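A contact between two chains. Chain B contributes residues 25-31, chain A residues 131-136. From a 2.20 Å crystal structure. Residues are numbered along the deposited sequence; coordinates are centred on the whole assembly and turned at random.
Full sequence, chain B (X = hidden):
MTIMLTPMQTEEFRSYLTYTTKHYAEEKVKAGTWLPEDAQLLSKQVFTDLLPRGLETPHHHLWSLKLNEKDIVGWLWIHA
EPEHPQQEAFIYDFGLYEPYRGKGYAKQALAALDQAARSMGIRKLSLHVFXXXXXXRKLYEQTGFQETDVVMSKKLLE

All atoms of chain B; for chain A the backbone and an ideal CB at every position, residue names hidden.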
# COMPACT_ATOMS: atom_id res chain seq x y z
N ALA B 25 -15.86 9.16 -22.04
CA ALA B 25 -17.14 8.84 -22.63
C ALA B 25 -17.85 7.83 -21.73
O ALA B 25 -19.05 7.94 -21.47
CB ALA B 25 -16.95 8.27 -24.02
N GLU B 26 -17.09 6.86 -21.24
CA GLU B 26 -17.64 5.82 -20.37
C GLU B 26 -18.13 6.46 -19.07
O GLU B 26 -19.15 6.06 -18.51
CB GLU B 26 -16.54 4.77 -20.12
CG GLU B 26 -16.85 3.67 -19.12
CD GLU B 26 -15.59 2.88 -18.74
OE1 GLU B 26 -14.88 2.43 -19.67
OE2 GLU B 26 -15.32 2.71 -17.53
N GLU B 27 -17.42 7.48 -18.59
CA GLU B 27 -17.80 8.16 -17.37
C GLU B 27 -19.06 8.99 -17.58
O GLU B 27 -19.96 9.04 -16.73
CB GLU B 27 -16.68 9.08 -16.89
CG GLU B 27 -15.39 8.39 -16.50
CD GLU B 27 -15.45 7.79 -15.11
OE1 GLU B 27 -14.43 7.90 -14.39
OE2 GLU B 27 -16.49 7.21 -14.74
N LYS B 28 -19.14 9.65 -18.72
CA LYS B 28 -20.31 10.46 -19.00
C LYS B 28 -21.56 9.60 -19.15
O LYS B 28 -22.64 10.00 -18.72
CB LYS B 28 -20.07 11.31 -20.24
CG LYS B 28 -19.18 12.52 -19.94
CD LYS B 28 -19.95 13.49 -19.06
CE LYS B 28 -19.16 14.72 -18.75
NZ LYS B 28 -20.04 15.75 -18.17
N VAL B 29 -21.41 8.42 -19.74
CA VAL B 29 -22.55 7.51 -19.90
C VAL B 29 -22.96 6.98 -18.55
O VAL B 29 -24.15 6.91 -18.25
CB VAL B 29 -22.22 6.32 -20.80
CG1 VAL B 29 -23.37 5.32 -20.76
CG2 VAL B 29 -21.97 6.78 -22.21
N LYS B 30 -21.98 6.61 -17.73
CA LYS B 30 -22.26 6.10 -16.40
C LYS B 30 -23.03 7.12 -15.59
O LYS B 30 -24.01 6.80 -14.92
CB LYS B 30 -20.96 5.72 -15.67
CG LYS B 30 -20.23 4.51 -16.24
CD LYS B 30 -19.01 4.11 -15.40
CE LYS B 30 -19.40 3.58 -14.04
NZ LYS B 30 -18.18 3.36 -13.20
N ALA B 31 -22.59 8.37 -15.66
CA ALA B 31 -23.26 9.45 -14.92
C ALA B 31 -24.67 9.69 -15.48
O ALA B 31 -25.52 10.29 -14.82
CB ALA B 31 -22.43 10.73 -15.03
N UNK A 131 -22.31 -4.48 -12.43
CA UNK A 131 -23.19 -3.56 -13.14
C UNK A 131 -22.51 -2.29 -13.61
O UNK A 131 -22.86 -1.75 -14.66
CB UNK A 131 -24.37 -3.19 -12.24
N UNK A 132 -21.53 -1.80 -12.84
CA UNK A 132 -20.83 -0.56 -13.20
C UNK A 132 -19.92 -0.71 -14.41
O UNK A 132 -19.38 0.27 -14.91
CB UNK A 132 -20.00 -0.07 -12.01
N UNK A 133 -19.73 -1.94 -14.87
CA UNK A 133 -18.90 -2.20 -16.05
C UNK A 133 -19.83 -2.17 -17.25
O UNK A 133 -20.00 -3.18 -17.92
CB UNK A 133 -18.16 -3.53 -15.95
N UNK A 134 -20.46 -1.03 -17.50
CA UNK A 134 -21.39 -0.91 -18.62
C UNK A 134 -20.80 -1.37 -19.95
O UNK A 134 -21.39 -2.20 -20.63
CB UNK A 134 -21.85 0.54 -18.75
N UNK A 135 -19.65 -0.82 -20.32
CA UNK A 135 -19.02 -1.18 -21.58
C UNK A 135 -18.90 -2.69 -21.70
O UNK A 135 -19.33 -3.26 -22.70
CB UNK A 135 -17.64 -0.52 -21.70
N UNK A 136 -18.34 -3.34 -20.69
CA UNK A 136 -18.24 -4.79 -20.78
C UNK A 136 -19.62 -5.44 -20.84
O UNK A 136 -19.78 -6.47 -21.47
CB UNK A 136 -17.45 -5.34 -19.59

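Chain B is helical here, as the i to i+4 bonds from Val B29 N to Ala B25 O and from Lys B30 N to Glu B26 O, both 3.0 Å, confirm; Glu B26, Val B29 and Lys B30 are its residues in contact. They offer a carboxylate at Glu B26, a small apolar patch at Val B29 and the long aliphatic arm of Lys B30 with its ammonium end.

Position 131 has nothing of chain B within 5.5 Å of its ideal CB. With phi/psi of -52/-33, almost any residue would be tolerated, and this contact cannot discriminate among them. The deposited residue is Ala A131, which takes no part.

At position 132 CA-to-CB points sideways to the helix, and the ideal CB lies 4.1 Å from Lys B30 NZ. A nearby ammonium group would suit an acidic or polar side chain, although a sideways bond also lets a longer group lead off elsewhere. The backbone contributes in any case, since its O at position 132 is 3.4 Å from Lys B30 CE, a contact and not a hydrogen bond. The residue is His A132. Its chi1 of 66° (p) leaves the ring no closer than CB to the ammonium, with His A132 CB the side-chain atom nearest Lys B30 NZ, at 4.0 Å; ring atom NE2 is hydrogen-bonded elsewhere in the structure.

Position 133 directs CA-to-CB away from chain B, and its ideal CB finds no partner within 5.5 Å. Its place immediately before a helix would suit Ser, Thr, Asp or Asn, though the psi of 63° is not the usual N-cap value. Asn A133 is found, but its side chain makes no capping bond.

At position 134 CA-to-CB points toward chain B, with the ideal CB 5.0 Å from Lys B30 CG and 5.4 Å from Val B29 CG1. The gap is too wide for alanine to fill; Leu or Met could pack on the aliphatic surface, while Gln or Glu could also bring a polar end near the helix backbone. The deposited Gln A134 adopts chi1 m and chi2 t, extending its amide to the helix. Gln A134 OE1 lies 3.2 Å from Lys B30 CG and 3.4 Å from Val B29 CG1. Although Gln A134 OE1 is also 3.3 Å from Lys B30 N, the angle is poor, and that N already donates within its helix. The polar link is made instead by a water that donates to Gln A134 OE1 at 2.9 Å and to Glu B26 O at 3.1 Å, joining two acceptors that could not bond directly.

At position 135 CA-to-CB also points toward chain B, the ideal CB 4.5 Å from Glu B26 OE1. A small or medium polar residue such as Ser or Thr would be compatible, and a longer basic one could seek the carboxylate. It is Thr A135, with chi1 m; Thr A135 OG1 stands 3.8 Å from Glu B26 OE1, too far for a hydrogen bond.

Position 136 lies on the continuing helix, its ideal CB beyond 5.5 Å of chain B. Any helix-compatible residue would serve; Ala A136 makes no contact.

Chain A (131-136) AHNQTA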
# COMPACT_ATOMS: atom_id res chain seq x y z
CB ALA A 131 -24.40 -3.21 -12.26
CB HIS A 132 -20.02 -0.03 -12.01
CG HIS A 132 -18.89 -0.92 -11.60
ND1 HIS A 132 -18.88 -1.61 -10.42
CD2 HIS A 132 -17.71 -1.19 -12.21
CE1 HIS A 132 -17.74 -2.28 -10.31
NE2 HIS A 132 -17.01 -2.03 -11.38
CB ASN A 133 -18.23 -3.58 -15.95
CG ASN A 133 -16.97 -3.57 -15.08
OD1 ASN A 133 -16.51 -4.63 -14.64
ND2 ASN A 133 -16.41 -2.39 -14.85
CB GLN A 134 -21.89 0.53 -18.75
CG GLN A 134 -22.56 1.03 -17.48
CD GLN A 134 -23.23 2.38 -17.64
OE1 GLN A 134 -22.61 3.34 -18.09
NE2 GLN A 134 -24.50 2.46 -17.25
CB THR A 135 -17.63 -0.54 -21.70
OG1 THR A 135 -17.76 0.89 -21.59
CG2 THR A 135 -17.01 -0.88 -23.04
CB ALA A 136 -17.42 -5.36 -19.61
O HOH W 1 -20.14 3.38 -19.59
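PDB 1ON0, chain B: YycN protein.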